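Excinuclease ABC, subunit A. (Deinococcus radiodurans, PDB 2VF7) probably binds DNA and recognises damage in nucleotide excision repair, as a zinc-containing ATPase of the UvrA family within the ABC superfamily. Local coordinates at residues 192-197 / 251-256; 384-388 / 406-412; 417-421 / 440-446; 613-617 / 629-633; 622-627 / 675-679. The protein carries 1 engineered substitution. All coordinates share one frame; numbering follows the deposited sequence.

The five contacts come from three parts of the chain. Interaction 1 is first in sequence and lies in the UvrA DNA-binding domain, about 42 Å or more, centre to centre, from each of the others. Interactions 2 and 3 follow, with centres 12 Å apart, and pack against each other through Pro408 and Leu412 on Leu420; they lie at the C-terminal ends of parallel strands 402-406 and 433-437. Interactions 4 and 5 alternate along the chain within the ABC transporter range, their centres 9 Å apart; they draw on consecutive helices, 609-617 and 620-624 respectively, and touch through Arg631 and Thr676. The contacts thus sample a presumed DNA-binding region, an ATPase core and a zinc-bearing segment.

Interaction 1 of 5, residues 192-197 / 251-256; sequences NQRDIL and YMGTFS
Gln193 reaches the chain around Thr254 and Ser256 by two turns of its side chain: CG stands anti to the carbonyl carbon (chi1 -70°), and the chain then bends at chi2 (-51°), swinging the carboxamide across Phe255. Both ends of the amide are used. Gln193 OE1 accepts from Ser256 N at 2.8 Å in an almost straight bond, though the donor lies above the carbonyl plane of the amide. Gln193 NE2 gives a hydrogen to Thr254 O at 3.2 Å, with the acceptor in the amide plane. Glutamine suits this place because one rigid group offers a donor and an acceptor to backbone atoms flanking a single residue, which fixes the course of the chain as the strand ends. Helix 187-199 here lies across the two-stranded antiparallel sheet 227-230/251-254 of the UvrA DNA-binding domain, nearly at right angles to strand 251-254. Such a close crossing favours Gly253, where a CB would press tightly on Ile196 CG1. Ile196 extends CD1 to within 3.5 Å of Thr254 O, while its CG2 meets Phe255 CD1 at 4.0 Å. Leu197 CD2 comes obliquely upon Phe255 CE1 at 3.6 Å, and Trp218 stacks on the same buried ring. At the other end of the strand, Tyr251 presents its hydroxyl to Asn192: Asn192 ND2 lies at the ring edge, 2.7 Å from Tyr251 OH, in a weak, strongly bent hydrogen bond. A water 2.9 Å from Tyr251 OH also makes a weak bond to Asp195 OD2.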
# COMPACT_ATOMS: atom_id res chain seq x y z
N ASN A 192 13.18 3.17 34.67
CA ASN A 192 12.69 1.79 34.61
C ASN A 192 13.77 0.74 34.88
O ASN A 192 13.56 -0.12 35.71
CB ASN A 192 12.09 1.53 33.24
CG ASN A 192 11.47 0.13 33.11
OD1 ASN A 192 11.57 -0.50 32.05
ND2 ASN A 192 10.83 -0.34 34.18
N GLN A 193 14.91 0.83 34.20
CA GLN A 193 15.98 -0.16 34.36
C GLN A 193 16.63 -0.03 35.76
O GLN A 193 17.09 -1.02 36.38
CB GLN A 193 17.04 0.02 33.25
CG GLN A 193 16.61 -0.38 31.82
CD GLN A 193 16.00 -1.81 31.72
OE1 GLN A 193 16.58 -2.78 32.18
NE2 GLN A 193 14.83 -1.91 31.13
N ARG A 194 16.64 1.21 36.24
CA ARG A 194 17.14 1.55 37.55
C ARG A 194 16.23 1.00 38.62
O ARG A 194 16.71 0.45 39.61
CB ARG A 194 17.29 3.05 37.67
CG ARG A 194 17.73 3.53 39.03
CD ARG A 194 16.57 4.17 39.70
NE ARG A 194 16.33 5.47 39.13
CZ ARG A 194 15.28 6.21 39.40
NH1 ARG A 194 14.34 5.75 40.22
NH2 ARG A 194 15.16 7.41 38.85
N ASP A 195 14.91 1.15 38.43
CA ASP A 195 13.95 0.54 39.36
C ASP A 195 13.88 -0.97 39.29
O ASP A 195 13.51 -1.63 40.29
CB ASP A 195 12.56 1.20 39.29
CG ASP A 195 12.57 2.62 39.90
OD1 ASP A 195 13.52 2.94 40.65
OD2 ASP A 195 11.64 3.40 39.65
N ILE A 196 14.24 -1.53 38.14
CA ILE A 196 14.37 -2.99 38.03
C ILE A 196 15.53 -3.45 38.91
O ILE A 196 15.36 -4.40 39.68
CB ILE A 196 14.50 -3.49 36.54
CG1 ILE A 196 13.18 -3.31 35.82
CG2 ILE A 196 14.95 -4.98 36.47
CD1 ILE A 196 13.30 -3.45 34.37
N LEU A 197 16.68 -2.79 38.80
CA LEU A 197 17.83 -3.08 39.66
C LEU A 197 17.58 -2.97 41.17
O LEU A 197 18.18 -3.74 41.91
CB LEU A 197 19.07 -2.24 39.28
CG LEU A 197 19.67 -2.34 37.86
CD1 LEU A 197 20.96 -1.54 37.73
CD2 LEU A 197 19.88 -3.80 37.46
N TYR A 251 3.78 -2.51 38.16
CA TYR A 251 3.87 -3.22 36.89
C TYR A 251 4.97 -4.26 36.98
O TYR A 251 5.66 -4.34 38.00
CB TYR A 251 4.08 -2.25 35.72
CG TYR A 251 5.39 -1.47 35.72
CD1 TYR A 251 5.51 -0.29 36.46
CD2 TYR A 251 6.48 -1.88 34.95
CE1 TYR A 251 6.69 0.43 36.47
CE2 TYR A 251 7.65 -1.17 34.94
CZ TYR A 251 7.75 -0.00 35.71
OH TYR A 251 8.91 0.73 35.73
N MET A 252 5.07 -5.10 35.95
CA MET A 252 6.14 -6.07 35.79
C MET A 252 7.10 -5.52 34.78
O MET A 252 6.70 -5.26 33.64
CB MET A 252 5.62 -7.42 35.28
CG MET A 252 4.56 -8.09 36.16
SD MET A 252 5.16 -8.60 37.78
CE MET A 252 6.70 -9.44 37.38
N GLY A 253 8.37 -5.38 35.18
CA GLY A 253 9.38 -4.78 34.30
C GLY A 253 10.29 -5.84 33.73
O GLY A 253 10.49 -6.88 34.36
N THR A 254 10.89 -5.56 32.56
CA THR A 254 11.81 -6.48 31.89
C THR A 254 13.20 -5.89 31.77
O THR A 254 13.39 -4.81 31.19
CB THR A 254 11.28 -6.92 30.48
OG1 THR A 254 9.91 -7.33 30.59
CG2 THR A 254 12.09 -8.09 29.91
N PHE A 255 14.19 -6.58 32.31
CA PHE A 255 15.55 -6.07 32.26
C PHE A 255 16.12 -6.09 30.84
O PHE A 255 15.82 -6.98 30.06
CB PHE A 255 16.47 -6.86 33.20
CG PHE A 255 17.85 -6.31 33.30
CD1 PHE A 255 18.08 -5.08 33.93
CD2 PHE A 255 18.93 -7.00 32.75
CE1 PHE A 255 19.37 -4.54 34.00
CE2 PHE A 255 20.23 -6.47 32.82
CZ PHE A 255 20.45 -5.24 33.45
N SER A 256 16.88 -5.06 30.50
CA SER A 256 17.68 -5.09 29.30
C SER A 256 19.04 -4.51 29.64
O SER A 256 19.14 -3.40 30.18
CB SER A 256 17.04 -4.30 28.18
OG SER A 256 18.05 -3.53 27.56
O HOH W 1 9.77 3.31 36.71

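Interaction 2 of 5, residues 384-388 / 406-412; sequences ELQRL and DEPSAGL
Gln386 and Arg387, neighbours on helix 382-393, hold the segment that runs from the Walker B end of strand 402-406 into what sequence marks as the D-loop of an ABC ATPase. Gln386 sends its CG out opposite the backbone N (chi1 -164°), the start of an extended chain that carries the amide out to the backbone of Asp406. There it grips both backbone polar atoms of that residue, N and O. Gln386 OE1 accepts from Asp406 N at 2.9 Å, in the carbonyl plane and on a lone pair. Gln386 NE2 donates to Asp406 O at 3.1 Å in a nearly straight bond, approaching from above the plane of that carbonyl. A glutamine can do this because its amide pairs with a peptide's N-H and C=O together. In one of its conformers, the Asp406 side chain lies near Ser50, which binds one ADP.

Arg387 instead bends at chi3 (-93°), which turns its guanidinium edge toward the two beta turns of 407-412. Arg387 NE reaches Pro408 O at 3.4 Å, and Arg387 NH2 reaches Ala410 O at 2.7 Å. The long, multiply donating arginine can therefore serve two carbonyls of the overlapping turns, though both bonds are weak. Gly411 has positive phi, favourable to glycine, and its O accepts from Ser532 in the pocket of the other ADP. Backbone N of Glu384 lies over one guanidinium face; over the opposite one, Leu412 CG approaches Arg387 NE to 4.0 Å.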
# COMPACT_ATOMS: atom_id res chain seq x y z
N GLU A 384 19.63 16.24 -10.77
CA GLU A 384 20.34 15.00 -11.04
C GLU A 384 19.43 13.78 -10.93
O GLU A 384 19.35 13.00 -11.89
CB GLU A 384 21.59 14.87 -10.16
CG GLU A 384 22.87 15.40 -10.85
CD GLU A 384 24.08 15.54 -9.91
OE1 GLU A 384 23.91 15.47 -8.68
OE2 GLU A 384 25.22 15.75 -10.41
N LEU A 385 18.73 13.62 -9.81
CA LEU A 385 17.88 12.43 -9.63
C LEU A 385 16.61 12.41 -10.45
O LEU A 385 16.07 11.34 -10.69
CB LEU A 385 17.59 12.08 -8.16
CG LEU A 385 17.18 13.05 -7.06
CD1 LEU A 385 15.90 13.81 -7.37
CD2 LEU A 385 16.99 12.23 -5.80
N GLN A 386 16.15 13.57 -10.88
CA GLN A 386 14.97 13.63 -11.72
C GLN A 386 15.35 13.22 -13.13
O GLN A 386 14.50 12.73 -13.86
CB GLN A 386 14.32 15.02 -11.71
CG GLN A 386 12.89 15.03 -12.25
CD GLN A 386 12.24 16.38 -12.20
OE1 GLN A 386 11.09 16.52 -12.57
NE2 GLN A 386 12.96 17.38 -11.73
N ARG A 387 16.62 13.42 -13.48
CA ARG A 387 17.19 13.05 -14.76
C ARG A 387 17.54 11.57 -14.82
O ARG A 387 17.41 10.94 -15.86
CB ARG A 387 18.44 13.90 -15.08
CG ARG A 387 18.21 15.02 -16.11
CD ARG A 387 19.42 15.93 -16.31
NE ARG A 387 19.37 17.11 -15.43
CZ ARG A 387 20.38 17.56 -14.68
NH1 ARG A 387 21.56 16.94 -14.68
NH2 ARG A 387 20.21 18.63 -13.93
N LEU A 388 17.99 11.02 -13.70
CA LEU A 388 18.18 9.58 -13.55
C LEU A 388 16.87 8.81 -13.50
O LEU A 388 16.86 7.59 -13.60
CB LEU A 388 18.91 9.27 -12.26
CG LEU A 388 20.41 9.50 -12.11
CD1 LEU A 388 20.75 9.29 -10.63
CD2 LEU A 388 21.24 8.57 -13.00
N ASP A 406 9.01 18.54 -12.75
CA ASP A 406 9.19 19.87 -12.15
C ASP A 406 10.60 20.42 -12.37
O ASP A 406 11.50 20.14 -11.59
CB ASP A 406 8.86 19.87 -10.66
CG ASP A 406 9.19 21.20 -9.98
OD1 ASP A 406 10.19 21.24 -9.25
OD2 ASP A 406 8.47 22.21 -10.22
N GLU A 407 10.76 21.18 -13.45
CA GLU A 407 12.04 21.73 -13.87
C GLU A 407 13.15 20.70 -14.01
O GLU A 407 14.02 20.59 -13.16
CB GLU A 407 12.47 22.87 -12.95
CG GLU A 407 11.79 24.18 -13.27
CD GLU A 407 12.34 25.32 -12.45
OE1 GLU A 407 11.61 25.81 -11.55
OE2 GLU A 407 13.51 25.73 -12.70
N PRO A 408 13.13 19.94 -15.12
CA PRO A 408 14.14 18.92 -15.36
C PRO A 408 15.44 19.52 -15.90
O PRO A 408 16.47 18.81 -16.05
CB PRO A 408 13.47 18.01 -16.40
CG PRO A 408 12.05 18.59 -16.60
CD PRO A 408 12.13 19.98 -16.20
N SER A 409 15.40 20.81 -16.19
CA SER A 409 16.54 21.56 -16.68
C SER A 409 17.28 22.27 -15.54
O SER A 409 18.25 22.99 -15.78
CB SER A 409 16.07 22.62 -17.65
OG SER A 409 15.05 23.36 -17.03
N ALA A 410 16.82 22.08 -14.31
CA ALA A 410 17.49 22.64 -13.15
C ALA A 410 18.85 21.97 -13.01
O ALA A 410 18.93 20.74 -12.90
CB ALA A 410 16.66 22.45 -11.91
N GLY A 411 19.91 22.78 -13.01
CA GLY A 411 21.28 22.29 -12.91
C GLY A 411 21.86 21.91 -14.25
O GLY A 411 22.99 21.43 -14.33
N LEU A 412 21.08 22.12 -15.30
CA LEU A 412 21.53 21.85 -16.64
C LEU A 412 22.17 23.07 -17.26
O LEU A 412 21.62 24.18 -17.18
CB LEU A 412 20.38 21.38 -17.55
CG LEU A 412 20.36 19.96 -18.09
CD1 LEU A 412 19.69 19.96 -19.42
CD2 LEU A 412 21.77 19.44 -18.26

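Interaction 3 of 5, residues 417-421 / 440-446; sequences TEALL and DLDVIRR
Leu421 lays its CD1 methyl over the centre of one face of the Arg446 guanidinium, 3.8 Å from Arg446 CZ, and also touches the aliphatic part of that side chain, Leu421 CD1 to Arg446 CG at 3.7 Å. Arg446 can take this place because it is bent at both chi2 and chi3, which folds the flat group back over the leucine. At the edge of the guanidinium, Arg446 NH1 meets Glu418 OE1 at 3.0 Å in a salt bridge whose hydrogen bond is weak, the carboxylate and guanidinium planes standing almost perpendicular. The other branch of Leu421, CD2, faces Val443 CG1 at 4.2 Å, while Leu420 CD2 packs on Val443 CG2 at 4.0 Å; branched aliphatic residues fill this buried seam well. Cutting Leu421 back to an alanine removes both methyls, which is likely to open a gap beside Val443 and leave the Arg446 guanidinium without its apolar cover, freer to turn away from Glu418.

The second shell sets these groups. Thr417 OG1 gives a weak hydrogen bond to Glu418 OE2, which may help to orient the carboxylate. Asp440, the N-cap of helix 441-444, accepts from Asp442 N through Asp440 OD1 at 2.9 Å, and so anchors the first turn that presents Val443.

Helix 417-428 is the connection of a beta-alpha-beta crossover between the adjacent parallel strands 402-406 and 433-437, and Leu420 also meets Pro408 and Leu412. Short helix 441-444 follows strand 433-437, with Ile444 resting on strand 38-42 and Leu441 against helix 480-487.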
# COMPACT_ATOMS: atom_id res chain seq x y z
N THR A 417 20.78 21.11 -23.15
CA THR A 417 19.30 21.07 -23.17
C THR A 417 18.70 20.27 -24.34
O THR A 417 17.64 19.68 -24.19
CB THR A 417 18.61 22.48 -23.02
OG1 THR A 417 18.40 23.07 -24.31
CG2 THR A 417 19.43 23.42 -22.14
N GLU A 418 19.40 20.22 -25.47
CA GLU A 418 19.04 19.35 -26.59
C GLU A 418 19.03 17.86 -26.24
O GLU A 418 18.28 17.08 -26.83
CB GLU A 418 19.95 19.61 -27.78
CG GLU A 418 19.25 20.30 -28.95
CD GLU A 418 18.67 21.69 -28.62
OE1 GLU A 418 18.17 22.35 -29.56
OE2 GLU A 418 18.72 22.14 -27.45
N ALA A 419 19.86 17.48 -25.27
CA ALA A 419 19.89 16.10 -24.76
C ALA A 419 18.69 15.83 -23.85
O ALA A 419 18.16 14.71 -23.82
CB ALA A 419 21.19 15.85 -24.02
N LEU A 420 18.28 16.85 -23.10
CA LEU A 420 17.06 16.79 -22.31
C LEU A 420 15.80 16.80 -23.21
O LEU A 420 14.92 15.96 -23.05
CB LEU A 420 17.02 17.95 -21.31
CG LEU A 420 15.67 18.29 -20.65
CD1 LEU A 420 15.38 17.35 -19.48
CD2 LEU A 420 15.58 19.76 -20.25
N LEU A 421 15.74 17.74 -24.14
CA LEU A 421 14.63 17.84 -25.10
C LEU A 421 14.40 16.57 -25.91
O LEU A 421 13.26 16.22 -26.21
CB LEU A 421 14.83 19.03 -26.04
CG LEU A 421 14.38 20.39 -25.49
CD1 LEU A 421 14.73 21.53 -26.44
CD2 LEU A 421 12.87 20.43 -25.14
N ASP A 440 12.80 27.49 -18.09
CA ASP A 440 13.75 27.56 -19.22
C ASP A 440 13.04 27.93 -20.51
O ASP A 440 12.15 27.22 -20.96
CB ASP A 440 14.46 26.22 -19.39
CG ASP A 440 15.77 26.34 -20.15
OD1 ASP A 440 15.84 27.09 -21.13
OD2 ASP A 440 16.75 25.68 -19.75
N LEU A 441 13.45 29.05 -21.10
CA LEU A 441 12.86 29.56 -22.33
C LEU A 441 13.17 28.67 -23.54
O LEU A 441 12.41 28.63 -24.50
CB LEU A 441 13.34 30.99 -22.59
CG LEU A 441 12.92 32.10 -21.62
CD1 LEU A 441 13.59 33.41 -22.02
CD2 LEU A 441 11.40 32.27 -21.52
N ASP A 442 14.30 27.97 -23.48
CA ASP A 442 14.68 26.99 -24.50
C ASP A 442 13.74 25.78 -24.56
O ASP A 442 13.54 25.23 -25.65
CB ASP A 442 16.11 26.52 -24.27
CG ASP A 442 17.11 27.28 -25.11
OD1 ASP A 442 17.15 27.02 -26.33
OD2 ASP A 442 17.84 28.13 -24.55
N VAL A 443 13.20 25.36 -23.41
CA VAL A 443 12.23 24.26 -23.36
C VAL A 443 10.83 24.76 -23.72
O VAL A 443 10.19 24.21 -24.62
CB VAL A 443 12.19 23.56 -21.98
CG1 VAL A 443 11.07 22.48 -21.95
CG2 VAL A 443 13.57 22.95 -21.62
N ILE A 444 10.36 25.79 -23.02
CA ILE A 444 9.10 26.46 -23.36
C ILE A 444 8.93 26.63 -24.88
O ILE A 444 7.89 26.29 -25.43
CB ILE A 444 8.98 27.83 -22.63
CG1 ILE A 444 9.03 27.62 -21.12
CG2 ILE A 444 7.68 28.53 -23.01
CD1 ILE A 444 9.31 28.88 -20.33
N ARG A 445 9.97 27.12 -25.56
CA ARG A 445 9.97 27.33 -27.02
C ARG A 445 9.74 26.05 -27.86
O ARG A 445 9.25 26.12 -28.97
CB ARG A 445 11.28 28.00 -27.43
CG ARG A 445 11.21 28.93 -28.63
CD ARG A 445 12.52 29.75 -28.77
NE ARG A 445 12.42 31.11 -28.22
CZ ARG A 445 13.19 31.62 -27.26
NH1 ARG A 445 14.17 30.90 -26.71
NH2 ARG A 445 12.99 32.87 -26.86
N ARG A 446 10.10 24.89 -27.32
CA ARG A 446 10.03 23.65 -28.11
C ARG A 446 8.79 22.79 -27.81
O ARG A 446 8.58 21.73 -28.43
CB ARG A 446 11.33 22.86 -27.95
CG ARG A 446 12.53 23.55 -28.62
CD ARG A 446 12.69 23.13 -30.08
NE ARG A 446 13.01 21.70 -30.14
CZ ARG A 446 14.24 21.21 -30.24
NH1 ARG A 446 15.29 22.03 -30.33
NH2 ARG A 446 14.43 19.90 -30.26

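Interaction 4 of 5, residues 613-617 / 629-633; sequences RKLFA and AGRFS
Phe632 turns one ring face squarely onto Phe616, whose CB stands 3.6 Å from the ring centroid and almost exactly on its normal, a CH-pi contact. This joins a single 3-10 turn, 629-632, to helix 609-617, in a part of the ABC transporter range that also carries a zinc site. The two aromatic rings themselves meet obliquely, their planes 40° apart, and Arg631 CG covers the opposite face of Phe632. A flat, apolar side chain is well suited to such a buried slot between two aliphatic carbons.

Arg613 runs past Phe632 in the opposite direction. Arg613 CD lies against Phe632 O at 3.3 Å, an oxygen hydrogen-bonded to Tyr672 OH, and the bend at chi3 (-78°) sets the guanidinium beside the turn with Ser633 CB over one face. Arg613 NH1 donates to Ala629 O at 2.9 Å, the acceptor lying in the guanidinium plane but the donor standing far above the carbonyl plane. Phe632 N reaches the same oxygen from the other face, so the carbonyl is held by two donors. With a leucine at Arg613 the NH1 donor is gone, and Ala629 O would probably be left with Phe632 N alone of these two, the turn less firmly held to the helix.

Small residues let the backbones close up: Ala617 and Ala629 bring their CB atoms to 4.1 Å, and Ala617 CB comes within 3.5 Å of Ala629 N.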
# COMPACT_ATOMS: atom_id res chain seq x y z
N ARG A 613 4.80 38.01 20.18
CA ARG A 613 4.21 37.38 21.36
C ARG A 613 4.22 38.33 22.55
O ARG A 613 3.32 38.33 23.39
CB ARG A 613 4.95 36.10 21.72
CG ARG A 613 4.96 35.08 20.61
CD ARG A 613 5.51 33.78 21.12
NE ARG A 613 6.97 33.80 21.21
CZ ARG A 613 7.65 33.80 22.35
NH1 ARG A 613 7.03 33.79 23.52
NH2 ARG A 613 8.97 33.81 22.33
N LYS A 614 5.28 39.13 22.61
CA LYS A 614 5.41 40.32 23.47
C LYS A 614 4.22 41.29 23.37
O LYS A 614 3.73 41.77 24.39
CB LYS A 614 6.72 41.00 23.09
CG LYS A 614 7.14 42.14 23.94
CD LYS A 614 8.24 42.96 23.26
CE LYS A 614 7.67 44.06 22.34
NZ LYS A 614 7.40 43.57 20.95
N LEU A 615 3.74 41.56 22.16
CA LEU A 615 2.64 42.50 21.92
C LEU A 615 1.30 41.94 22.34
O LEU A 615 0.37 42.68 22.63
CB LEU A 615 2.54 42.88 20.43
CG LEU A 615 3.65 43.66 19.70
CD1 LEU A 615 3.38 43.77 18.21
CD2 LEU A 615 3.86 45.05 20.34
N PHE A 616 1.18 40.61 22.29
CA PHE A 616 -0.02 39.92 22.76
C PHE A 616 -0.07 39.84 24.28
O PHE A 616 -1.12 40.02 24.88
CB PHE A 616 -0.12 38.52 22.12
CG PHE A 616 -0.82 38.51 20.76
CD1 PHE A 616 -0.10 38.76 19.60
CD2 PHE A 616 -2.19 38.27 20.67
CE1 PHE A 616 -0.74 38.80 18.37
CE2 PHE A 616 -2.83 38.30 19.45
CZ PHE A 616 -2.11 38.55 18.29
N ALA A 617 1.08 39.60 24.90
CA ALA A 617 1.19 39.52 26.35
C ALA A 617 0.91 40.85 27.06
O ALA A 617 0.70 40.86 28.28
CB ALA A 617 2.56 39.01 26.72
N ALA A 629 4.28 36.07 27.40
CA ALA A 629 4.49 35.91 25.97
C ALA A 629 4.59 34.43 25.62
O ALA A 629 4.32 34.04 24.48
CB ALA A 629 5.74 36.66 25.53
N GLY A 630 5.01 33.63 26.59
CA GLY A 630 5.07 32.17 26.47
C GLY A 630 3.76 31.49 26.11
O GLY A 630 3.75 30.53 25.36
N ARG A 631 2.64 31.98 26.63
CA ARG A 631 1.32 31.53 26.21
C ARG A 631 1.14 31.52 24.68
O ARG A 631 0.31 30.81 24.15
CB ARG A 631 0.26 32.43 26.86
CG ARG A 631 -1.20 32.05 26.63
CD ARG A 631 -1.58 30.85 27.50
NE ARG A 631 -2.84 30.25 27.07
CZ ARG A 631 -3.61 29.50 27.84
NH1 ARG A 631 -3.27 29.26 29.10
NH2 ARG A 631 -4.74 29.02 27.35
N PHE A 632 1.91 32.34 23.96
CA PHE A 632 1.65 32.58 22.55
C PHE A 632 2.70 31.90 21.68
O PHE A 632 2.74 32.09 20.47
CB PHE A 632 1.49 34.09 22.26
CG PHE A 632 0.41 34.76 23.08
CD1 PHE A 632 -0.92 34.73 22.67
CD2 PHE A 632 0.71 35.40 24.28
CE1 PHE A 632 -1.94 35.32 23.45
CE2 PHE A 632 -0.30 36.00 25.07
CZ PHE A 632 -1.63 35.97 24.64
N SER A 633 3.53 31.08 22.32
CA SER A 633 4.45 30.21 21.63
C SER A 633 3.73 28.91 21.27
O SER A 633 2.92 28.40 22.06
CB SER A 633 5.66 29.91 22.52
OG SER A 633 6.74 29.36 21.77

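Interaction 5 of 5, residues 622-627 / 675-679; sequences AKKRGY and ETLEV
Tyr627 OH is shared by two side chains. Tyr627 OH donates to Glu675 OE2 at 2.8 Å, and it receives a weak, bent hydrogen bond from Arg625 NE at 3.3 Å. Glu675 reaches the hydroxyl with a fully extended chain, CG set opposite the backbone N (chi1 172°), and its oxygen is met on the anti side of the carboxylate, at the edge of the tyrosine ring. A tyrosine fits here because its hydroxyl can give one bond and take another at the end of a long rigid arm. A bound zinc ion lies about 14 Å from the Glu675 side chain.

Arg625 CB lies over one face of the Tyr627 ring, and bends at chi2 and chi3 carry the guanidinium on to Glu678. Arg625 NH2 meets Glu678 OE2 at 3.1 Å in a salt bridge with a weak hydrogen bond, the two planes inclined by 36°. Glu675 OE2 remains 4.7 Å from Arg625 NH2, too far to pair, yet near enough that the positive charge would probably favour its ionised form. Beside these polar groups, Val679 CG2 approaches Tyr627 CE2 at the ring edge, at 3.7 Å, and Val679 CG1 touches Ala622 CB at 4.1 Å; the two small apolar residues let the chains come close. An inverse gamma turn centred on Gly626 carries the chain sharply from Arg625 to Tyr627.

Phe632 touches both Tyr627 and Thr676, and Val679 rests on Thr619. The contact thus ties the end of helix 620-624 to the loop between strand 660-663 and helix 686-690.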
# COMPACT_ATOMS: atom_id res chain seq x y z
N ALA A 622 -4.96 39.56 28.23
CA ALA A 622 -3.80 38.75 28.60
C ALA A 622 -3.30 39.16 29.98
O ALA A 622 -2.84 38.33 30.75
CB ALA A 622 -2.69 38.90 27.57
N LYS A 623 -3.42 40.45 30.29
CA LYS A 623 -3.01 40.96 31.59
C LYS A 623 -3.92 40.47 32.73
O LYS A 623 -3.42 40.14 33.80
CB LYS A 623 -2.93 42.48 31.55
CG LYS A 623 -1.55 43.04 31.91
CD LYS A 623 -0.43 42.29 31.19
CE LYS A 623 0.80 43.17 30.96
NZ LYS A 623 1.43 43.69 32.22
N LYS A 624 -5.23 40.41 32.48
CA LYS A 624 -6.23 39.87 33.41
C LYS A 624 -5.92 38.44 33.84
O LYS A 624 -5.96 38.11 35.04
CB LYS A 624 -7.62 39.87 32.79
CG LYS A 624 -8.53 41.01 33.17
CD LYS A 624 -9.95 40.74 32.67
CE LYS A 624 -10.93 40.49 33.82
NZ LYS A 624 -10.94 39.07 34.32
N ARG A 625 -5.70 37.57 32.86
CA ARG A 625 -5.23 36.22 33.11
C ARG A 625 -3.74 36.32 33.33
O ARG A 625 -3.11 37.29 32.92
CB ARG A 625 -5.50 35.33 31.91
CG ARG A 625 -6.96 35.08 31.57
CD ARG A 625 -7.36 35.87 30.34
NE ARG A 625 -7.97 35.07 29.27
CZ ARG A 625 -9.27 34.79 29.17
NH1 ARG A 625 -10.13 35.20 30.10
NH2 ARG A 625 -9.71 34.09 28.14
N GLY A 626 -3.15 35.34 33.98
CA GLY A 626 -1.72 35.44 34.23
C GLY A 626 -0.93 34.91 33.06
O GLY A 626 -0.23 33.90 33.22
N TYR A 627 -1.07 35.55 31.89
CA TYR A 627 -0.39 35.11 30.64
C TYR A 627 0.89 35.92 30.44
O TYR A 627 0.90 37.15 30.66
CB TYR A 627 -1.22 35.33 29.36
CG TYR A 627 -2.51 34.55 29.17
CD1 TYR A 627 -2.87 33.50 30.00
CD2 TYR A 627 -3.36 34.88 28.11
CE1 TYR A 627 -4.07 32.80 29.79
CE2 TYR A 627 -4.55 34.20 27.89
CZ TYR A 627 -4.90 33.16 28.72
OH TYR A 627 -6.08 32.48 28.49
N GLU A 675 -8.88 29.06 24.18
CA GLU A 675 -8.79 30.11 25.18
C GLU A 675 -7.69 31.12 24.83
O GLU A 675 -7.82 32.30 25.13
CB GLU A 675 -8.52 29.46 26.54
CG GLU A 675 -8.22 30.43 27.64
CD GLU A 675 -7.95 29.72 28.94
OE1 GLU A 675 -8.32 28.53 29.04
OE2 GLU A 675 -7.38 30.37 29.85
N THR A 676 -6.64 30.64 24.16
CA THR A 676 -5.56 31.51 23.69
C THR A 676 -6.03 32.42 22.53
O THR A 676 -5.52 33.52 22.37
CB THR A 676 -4.34 30.67 23.28
OG1 THR A 676 -4.02 29.74 24.32
CG2 THR A 676 -3.15 31.54 23.02
N LEU A 677 -7.03 31.97 21.77
CA LEU A 677 -7.45 32.67 20.55
C LEU A 677 -8.52 33.72 20.83
O LEU A 677 -8.92 34.49 19.93
CB LEU A 677 -7.94 31.67 19.47
CG LEU A 677 -7.02 30.55 18.98
CD1 LEU A 677 -7.85 29.41 18.41
CD2 LEU A 677 -6.05 31.06 17.95
N GLU A 678 -8.99 33.73 22.07
CA GLU A 678 -9.90 34.77 22.58
C GLU A 678 -9.22 36.12 22.80
O GLU A 678 -9.90 37.14 22.94
CB GLU A 678 -10.55 34.31 23.90
CG GLU A 678 -11.52 33.14 23.76
CD GLU A 678 -12.27 32.84 25.04
OE1 GLU A 678 -13.17 31.96 25.03
OE2 GLU A 678 -11.96 33.50 26.07
N VAL A 679 -7.88 36.11 22.86
CA VAL A 679 -7.07 37.32 23.07
C VAL A 679 -6.72 37.97 21.73
O VAL A 679 -6.15 37.32 20.84
CB VAL A 679 -5.76 37.02 23.87
CG1 VAL A 679 -4.97 38.31 24.16
CG2 VAL A 679 -6.06 36.24 25.17